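Local coordinates for protein putative peptidyl-arginine deiminase (Chlorobium tepidum, PDB 1XKN) that probably hydrolyses a guanidinium group, as an agmatine deiminase or a protein-arginine deiminase would, at residues W118-W123 and D131-V136; G152-G157 and N179-L184; P270-V275 and A284-F289. All blocks are in the same frame, centred on the assembly; numbering follows the deposited sequence.

Contact 1: W118-W123 and D131-V136; sequences WEYNAW and DDDNAV. With NA (sodium ion), chain B.
Tyr120 and Asn134 mark the closest backbone approach, with CA atoms 5.2 Å apart, where the chain runs off the end of strand 110-119 and the first turn of helix 131-144 comes up beside it. The strand end and the helix start form a sodium site in this putative deiminase. Trp118 O binds the ion at 2.5 Å. Asn134 chelates it, with its backbone O at 2.5 Å and its side-chain OD1 at 2.6 Å. CG is anti to the backbone N (chi1 -159°), beside the residue's carbonyl carbon, and from there OD1 and O meet the same ion. Asn117 OD1 and two waters complete six coordinating oxygens.

Asn134 OD1 does double duty, also accepting Tyr120 N at 2.8 Å, a bent bond whose donor stands well above the carbonyl plane. The other end of that amide is held: Asn134 ND2 gives Glu119 OE1 a nearly straight bond (3.0 Å, 176°), lying in the amide plane but meeting the carboxylate from above. Glu119 OE2 accepts from a sodium-bound water, so Glu119 is a second-shell residue that steadies two ligands.

Further on, Asp133 OD2 lies obliquely to the Tyr120 ring, 3.6 Å from CE2, with CB close by. Asp133 OD1 accepts from Asn91 N and Asp92 N, while Tyr120 OH bonds Asp92. Over the ring centre, Ala122 N sits 3.5 Å above the plane.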
# COMPACT_ATOMS: atom_id res chain seq x y z
N TRP A 118 -6.92 -7.94 -9.71
CA TRP A 118 -7.25 -6.80 -10.57
C TRP A 118 -6.16 -6.77 -11.63
O TRP A 118 -5.15 -7.44 -11.48
CB TRP A 118 -7.22 -5.48 -9.80
CG TRP A 118 -8.20 -5.41 -8.68
CD1 TRP A 118 -8.01 -5.86 -7.40
CD2 TRP A 118 -9.55 -4.94 -8.74
NE1 TRP A 118 -9.15 -5.69 -6.67
CE2 TRP A 118 -10.12 -5.13 -7.46
CE3 TRP A 118 -10.33 -4.37 -9.75
CZ2 TRP A 118 -11.44 -4.78 -7.17
CZ3 TRP A 118 -11.65 -4.02 -9.46
CH2 TRP A 118 -12.19 -4.23 -8.18
N GLU A 119 -6.34 -5.98 -12.68
CA GLU A 119 -5.31 -5.89 -13.70
C GLU A 119 -4.30 -4.83 -13.31
O GLU A 119 -4.61 -3.89 -12.57
CB GLU A 119 -5.93 -5.54 -15.05
CG GLU A 119 -6.74 -6.67 -15.65
CD GLU A 119 -5.91 -7.91 -15.87
OE1 GLU A 119 -5.00 -7.88 -16.72
OE2 GLU A 119 -6.15 -8.93 -15.18
N TYR A 120 -3.08 -4.98 -13.81
CA TYR A 120 -2.00 -4.05 -13.54
C TYR A 120 -1.41 -3.64 -14.88
O TYR A 120 -1.23 -4.49 -15.77
CB TYR A 120 -0.91 -4.71 -12.69
CG TYR A 120 0.26 -3.82 -12.34
CD1 TYR A 120 0.11 -2.75 -11.47
CD2 TYR A 120 1.53 -4.07 -12.87
CE1 TYR A 120 1.19 -1.94 -11.12
CE2 TYR A 120 2.62 -3.26 -12.53
CZ TYR A 120 2.44 -2.20 -11.65
OH TYR A 120 3.51 -1.40 -11.30
N ASN A 121 -1.12 -2.35 -15.06
CA ASN A 121 -0.52 -1.90 -16.31
C ASN A 121 0.59 -0.86 -16.12
O ASN A 121 0.75 0.05 -16.92
CB ASN A 121 -1.60 -1.36 -17.28
CG ASN A 121 -2.22 -0.04 -16.84
OD1 ASN A 121 -3.04 0.53 -17.58
ND2 ASN A 121 -1.85 0.45 -15.68
N ALA A 122 1.36 -1.03 -15.05
CA ALA A 122 2.49 -0.14 -14.74
C ALA A 122 2.09 1.33 -14.69
O ALA A 122 2.65 2.16 -15.41
CB ALA A 122 3.61 -0.35 -15.75
N TRP A 123 1.13 1.64 -13.83
CA TRP A 123 0.63 3.00 -13.64
C TRP A 123 0.27 3.71 -14.95
O TRP A 123 0.70 4.84 -15.19
CB TRP A 123 1.66 3.85 -12.87
CG TRP A 123 2.14 3.24 -11.57
CD1 TRP A 123 1.46 2.38 -10.75
CD2 TRP A 123 3.40 3.48 -10.91
NE1 TRP A 123 2.21 2.08 -9.64
CE2 TRP A 123 3.40 2.74 -9.71
CE3 TRP A 123 4.52 4.26 -11.23
CZ2 TRP A 123 4.49 2.75 -8.82
CZ3 TRP A 123 5.60 4.28 -10.34
CH2 TRP A 123 5.57 3.52 -9.16
N ASP A 131 4.07 -8.05 -17.32
CA ASP A 131 3.29 -9.29 -17.30
C ASP A 131 3.53 -10.13 -16.05
O ASP A 131 2.61 -10.76 -15.55
CB ASP A 131 3.54 -10.13 -18.55
CG ASP A 131 4.99 -10.51 -18.75
OD1 ASP A 131 5.26 -11.71 -19.00
OD2 ASP A 131 5.86 -9.62 -18.67
N ASP A 132 4.76 -10.14 -15.52
CA ASP A 132 5.00 -10.92 -14.32
C ASP A 132 4.35 -10.25 -13.12
O ASP A 132 3.77 -10.93 -12.27
CB ASP A 132 6.50 -11.14 -14.09
CG ASP A 132 7.06 -12.24 -14.96
OD1 ASP A 132 6.37 -13.27 -15.14
OD2 ASP A 132 8.20 -12.10 -15.46
N ASP A 133 4.43 -8.92 -13.04
CA ASP A 133 3.79 -8.21 -11.93
C ASP A 133 2.30 -8.52 -11.94
O ASP A 133 1.70 -8.78 -10.90
CB ASP A 133 3.95 -6.69 -12.06
CG ASP A 133 5.37 -6.23 -11.88
OD1 ASP A 133 6.14 -6.91 -11.17
OD2 ASP A 133 5.70 -5.16 -12.44
N ASN A 134 1.71 -8.47 -13.13
CA ASN A 134 0.28 -8.72 -13.29
C ASN A 134 -0.07 -10.15 -12.88
O ASN A 134 -1.19 -10.42 -12.45
CB ASN A 134 -0.11 -8.46 -14.75
CG ASN A 134 -1.59 -8.19 -14.93
OD1 ASN A 134 -2.25 -7.66 -14.05
ND2 ASN A 134 -2.12 -8.53 -16.10
N ALA A 135 0.90 -11.06 -12.96
CA ALA A 135 0.67 -12.46 -12.60
C ALA A 135 0.93 -12.79 -11.13
O ALA A 135 0.61 -13.88 -10.67
CB ALA A 135 1.52 -13.37 -13.49
N VAL A 136 1.52 -11.85 -10.39
CA VAL A 136 1.83 -12.09 -8.99
C VAL A 136 0.66 -12.64 -8.16
O VAL A 136 0.81 -13.62 -7.44
CB VAL A 136 2.40 -10.82 -8.31
CG1 VAL A 136 2.55 -11.04 -6.81
CG2 VAL A 136 3.76 -10.49 -8.93
NA NA B . -3.21 -8.94 -11.98
O HOH W 1 -4.16 -10.48 -14.00
O HOH W 2 -2.12 -7.45 -10.12

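Contact 2: G152-G157 and N179-L184; sequences GMVLEG and NRNPSL
Before Arg180 reaches across to Glu156, its neighbour Asn179 takes hold of it: Asn179 OD1 accepts from Arg180 NH2 at 2.8 Å, in the guanidinium plane. Arg180 then grips the Glu156 carboxylate side-on with two nitrogens. Its NE meets OE1 of Glu156 at 2.8 Å on the syn lone pair and almost in the guanidinium plane, while NH1 reaches OE2 of Glu156 at 3.0 Å from above the carboxylate, the two planes being 40° apart. The arginine chain bends at chi2 (-50°), which brings CD within 4.1 Å of Val154 CG1, the two side chains crossing at about a right angle. The backbone O of Arg180 lies 3.5 Å from CG2 of the same valine.

Asn181 follows, its side chain directed at the backbone of Val154 and at CG of Met153, a selenomethionine. It also opens a type I turn that ends at Leu184, whose CD1 packs 3.8 Å from CG and 3.9 Å from SE of Met153; Ile189 of helix 186-197 touches both residues.

Glu156 OE2 also bonds His217 NE2, and Arg180 NH1 and NH2 go on to Thr214 O and Asp215. What results is a buried side-on arginine-carboxylate salt bridge, set in a polar network that ties two loops to the 214-217 region.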
# COMPACT_ATOMS: atom_id res chain seq x y z
N GLY A 152 -10.79 -8.12 -14.27
CA GLY A 152 -10.58 -7.63 -15.62
C GLY A 152 -10.43 -6.12 -15.68
O GLY A 152 -10.31 -5.54 -16.76
N MSE A 153 -10.42 -5.49 -14.51
CA MSE A 153 -10.29 -4.04 -14.41
C MSE A 153 -8.95 -3.66 -13.79
O MSE A 153 -8.48 -4.31 -12.86
CB MSE A 153 -11.43 -3.46 -13.55
CG MSE A 153 -11.40 -1.94 -13.39
SE MSE A 153 -12.79 -1.26 -12.22
CE MSE A 153 -11.68 -0.75 -10.71
N VAL A 154 -8.32 -2.61 -14.32
CA VAL A 154 -7.04 -2.16 -13.79
C VAL A 154 -7.26 -1.43 -12.48
O VAL A 154 -8.09 -0.53 -12.39
CB VAL A 154 -6.33 -1.20 -14.78
CG1 VAL A 154 -5.07 -0.61 -14.14
CG2 VAL A 154 -5.97 -1.94 -16.06
N LEU A 155 -6.52 -1.84 -11.45
CA LEU A 155 -6.62 -1.21 -10.14
C LEU A 155 -5.37 -1.52 -9.33
O LEU A 155 -4.94 -2.67 -9.25
CB LEU A 155 -7.84 -1.73 -9.37
CG LEU A 155 -8.08 -1.05 -8.02
CD1 LEU A 155 -8.52 0.39 -8.26
CD2 LEU A 155 -9.14 -1.80 -7.22
N GLU A 156 -4.78 -0.48 -8.75
CA GLU A 156 -3.59 -0.64 -7.92
C GLU A 156 -4.04 -0.52 -6.47
O GLU A 156 -4.88 0.32 -6.14
CB GLU A 156 -2.56 0.44 -8.21
CG GLU A 156 -1.99 0.42 -9.62
CD GLU A 156 -2.54 1.53 -10.48
OE1 GLU A 156 -2.80 1.29 -11.68
OE2 GLU A 156 -2.70 2.66 -9.96
N GLY A 157 -3.46 -1.34 -5.60
CA GLY A 157 -3.82 -1.28 -4.19
C GLY A 157 -3.51 0.07 -3.57
O GLY A 157 -4.19 0.50 -2.63
N ASN A 179 -5.87 6.59 -18.73
CA ASN A 179 -4.80 5.61 -18.95
C ASN A 179 -4.96 4.33 -18.14
O ASN A 179 -4.17 3.39 -18.31
CB ASN A 179 -3.41 6.22 -18.69
CG ASN A 179 -3.16 6.57 -17.23
OD1 ASN A 179 -3.80 6.04 -16.32
ND2 ASN A 179 -2.19 7.46 -17.00
N ARG A 180 -5.97 4.26 -17.28
CA ARG A 180 -6.16 3.04 -16.50
C ARG A 180 -7.21 2.13 -17.13
O ARG A 180 -6.89 1.02 -17.58
CB ARG A 180 -6.56 3.39 -15.06
CG ARG A 180 -5.45 4.08 -14.25
CD ARG A 180 -4.13 3.33 -14.33
NE ARG A 180 -3.27 3.56 -13.17
CZ ARG A 180 -2.60 4.69 -12.92
NH1 ARG A 180 -1.85 4.78 -11.83
NH2 ARG A 180 -2.67 5.71 -13.77
N ASN A 181 -8.45 2.59 -17.18
CA ASN A 181 -9.54 1.82 -17.78
C ASN A 181 -10.26 2.70 -18.80
O ASN A 181 -11.34 3.23 -18.54
CB ASN A 181 -10.52 1.36 -16.69
CG ASN A 181 -9.86 0.48 -15.66
OD1 ASN A 181 -9.57 0.90 -14.53
ND2 ASN A 181 -9.59 -0.77 -16.04
N PRO A 182 -9.66 2.86 -19.99
CA PRO A 182 -10.21 3.68 -21.07
C PRO A 182 -11.70 3.50 -21.35
O PRO A 182 -12.42 4.48 -21.55
CB PRO A 182 -9.37 3.27 -22.28
CG PRO A 182 -8.06 2.94 -21.67
CD PRO A 182 -8.43 2.18 -20.42
N SER A 183 -12.17 2.26 -21.36
CA SER A 183 -13.57 1.99 -21.67
C SER A 183 -14.56 2.20 -20.53
O SER A 183 -15.77 2.23 -20.77
CB SER A 183 -13.72 0.57 -22.20
OG SER A 183 -13.52 -0.39 -21.17
N LEU A 184 -14.07 2.36 -19.31
CA LEU A 184 -14.95 2.52 -18.16
C LEU A 184 -15.16 3.95 -17.67
O LEU A 184 -14.27 4.79 -17.75
CB LEU A 184 -14.45 1.69 -16.98
CG LEU A 184 -14.25 0.19 -17.20
CD1 LEU A 184 -13.82 -0.44 -15.89
CD2 LEU A 184 -15.53 -0.44 -17.71

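Contact 3: P270-V275 and A284-F289; sequences PMPEPV and ASYANF
Pro272 lies flat over Tyr286, and this CH-pi contact is the heart of the meeting. Its CG stands 3.5 Å from the ring centroid, only 14° off the normal, and the two side chains slide past each other in opposite directions. Tyr286 CG is anti to its carbonyl carbon (chi1 -60°), which starts the ring on its way back toward the prolines. At the ring edge, near its plane, the carbonyl O of Pro270 comes within 3.3 Å of CD2, and the CG of Pro270 adds a looser apolar touch.

The remaining apolar contacts are small. CG2 of Val275 meets the CB of Ala284 at 3.7 Å, and Pro272 CB reaches the same methyl at 4.2 Å. Between the segments the chain makes a short beta-hairpin, strands 276-277 and 280-281, and the touching parts at its base, 270-275 and 284-286, run in roughly opposite directions (156° apart). Helix 305-316 packs on Pro270 and Tyr286.

One methyl meets a carbonyl: Met271, a selenomethionine, starts away from the other segment but bends at chi2 and chi3, bringing CE 3.6 Å from Ala284 O.

Polar bonding across the contact goes through water. One molecule donates to Pro270 O at 2.7 Å and accepts from Tyr286 N at 2.8 Å. Tyr286 OH bonds Asp306 instead. Ser285 forms an ST turn, its OG accepting from Ala287 N, and the same OG bonds Asp220 O.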
# COMPACT_ATOMS: atom_id res chain seq x y z
N PRO A 270 2.11 16.09 8.67
CA PRO A 270 2.96 17.02 7.94
C PRO A 270 3.41 16.37 6.64
O PRO A 270 3.18 15.18 6.42
CB PRO A 270 4.13 17.25 8.90
CG PRO A 270 4.23 15.93 9.61
CD PRO A 270 2.79 15.56 9.87
N MSE A 271 4.01 17.16 5.76
CA MSE A 271 4.55 16.65 4.51
C MSE A 271 6.05 16.73 4.74
O MSE A 271 6.52 17.59 5.47
CB MSE A 271 4.19 17.55 3.33
CG MSE A 271 2.85 17.25 2.67
SE MSE A 271 2.80 15.54 1.78
CE MSE A 271 3.92 16.01 0.26
N PRO A 272 6.82 15.82 4.14
CA PRO A 272 8.27 15.87 4.33
C PRO A 272 8.80 17.15 3.69
O PRO A 272 8.15 17.70 2.80
CB PRO A 272 8.76 14.63 3.58
CG PRO A 272 7.61 13.69 3.70
CD PRO A 272 6.42 14.58 3.46
N GLU A 273 9.96 17.63 4.13
CA GLU A 273 10.53 18.80 3.49
C GLU A 273 10.84 18.31 2.09
O GLU A 273 11.13 17.13 1.90
CB GLU A 273 11.81 19.25 4.20
CG GLU A 273 11.54 20.06 5.45
CD GLU A 273 12.80 20.38 6.23
OE1 GLU A 273 13.91 20.16 5.70
OE2 GLU A 273 12.67 20.87 7.37
N PRO A 274 10.79 19.20 1.09
CA PRO A 274 11.06 18.83 -0.30
C PRO A 274 12.26 17.91 -0.52
O PRO A 274 13.35 18.15 0.01
CB PRO A 274 11.25 20.19 -0.98
CG PRO A 274 10.27 21.05 -0.22
CD PRO A 274 10.53 20.64 1.21
N VAL A 275 12.04 16.84 -1.29
CA VAL A 275 13.08 15.87 -1.61
C VAL A 275 13.30 15.86 -3.12
O VAL A 275 12.36 15.70 -3.90
CB VAL A 275 12.68 14.44 -1.15
CG1 VAL A 275 13.78 13.45 -1.50
CG2 VAL A 275 12.44 14.44 0.35
N ALA A 284 7.89 12.22 -1.94
CA ALA A 284 8.09 11.84 -0.55
C ALA A 284 6.85 12.19 0.28
O ALA A 284 6.36 13.32 0.22
CB ALA A 284 9.30 12.57 0.01
N SER A 285 6.35 11.23 1.05
CA SER A 285 5.17 11.47 1.87
C SER A 285 5.06 10.51 3.05
O SER A 285 5.23 9.30 2.90
CB SER A 285 3.91 11.37 1.03
OG SER A 285 2.76 11.51 1.85
N TYR A 286 4.77 11.06 4.22
CA TYR A 286 4.62 10.24 5.42
C TYR A 286 3.34 9.42 5.37
O TYR A 286 3.18 8.49 6.15
CB TYR A 286 4.62 11.11 6.67
CG TYR A 286 5.88 11.93 6.85
CD1 TYR A 286 7.13 11.31 6.95
CD2 TYR A 286 5.83 13.32 6.92
CE1 TYR A 286 8.29 12.06 7.11
CE2 TYR A 286 6.98 14.07 7.09
CZ TYR A 286 8.21 13.44 7.18
OH TYR A 286 9.35 14.19 7.33
N ALA A 287 2.43 9.76 4.47
CA ALA A 287 1.18 9.01 4.37
C ALA A 287 1.44 7.63 3.78
O ALA A 287 0.59 6.74 3.87
CB ALA A 287 0.18 9.76 3.49
N ASN A 288 2.61 7.44 3.19
CA ASN A 288 2.95 6.16 2.59
C ASN A 288 3.55 5.21 3.63
O ASN A 288 4.57 4.57 3.40
CB ASN A 288 3.92 6.36 1.42
CG ASN A 288 3.77 5.30 0.34
OD1 ASN A 288 2.74 5.21 -0.32
ND2 ASN A 288 4.80 4.48 0.18
N PHE A 289 2.89 5.14 4.79
CA PHE A 289 3.31 4.27 5.88
C PHE A 289 2.58 2.93 5.76
O PHE A 289 1.62 2.80 5.00
CB PHE A 289 2.96 4.92 7.24
CG PHE A 289 1.49 5.16 7.46
CD1 PHE A 289 0.65 4.13 7.87
CD2 PHE A 289 0.93 6.42 7.23
CE1 PHE A 289 -0.72 4.35 8.07
CE2 PHE A 289 -0.43 6.66 7.43
CZ PHE A 289 -1.26 5.62 7.84
O HOH W 3 3.12 13.28 4.44

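Overall arrangement
Contacts 1 and 2 are directly joined: the backbone of Glu119 pairs with Met153 O and with Leu155 N in probable hydrogen bonds, and the Trp118 ring packs on Leu155. His217, the partner of Glu156, links them further by meeting the Trp123 ring of contact 1 edge-to-face. Contact 3 stands apart, its centre about 26 Å from that of contact 1 and 27 Å from that of contact 2. Contacts 1 and 3 are buried, contact 2 only partly so. Chemistry follows place: a sodium ion organises the strand end and helix start in 1, a salt bridge pins two loops in 2, and proline-aromatic packing with one bridging water fills 3.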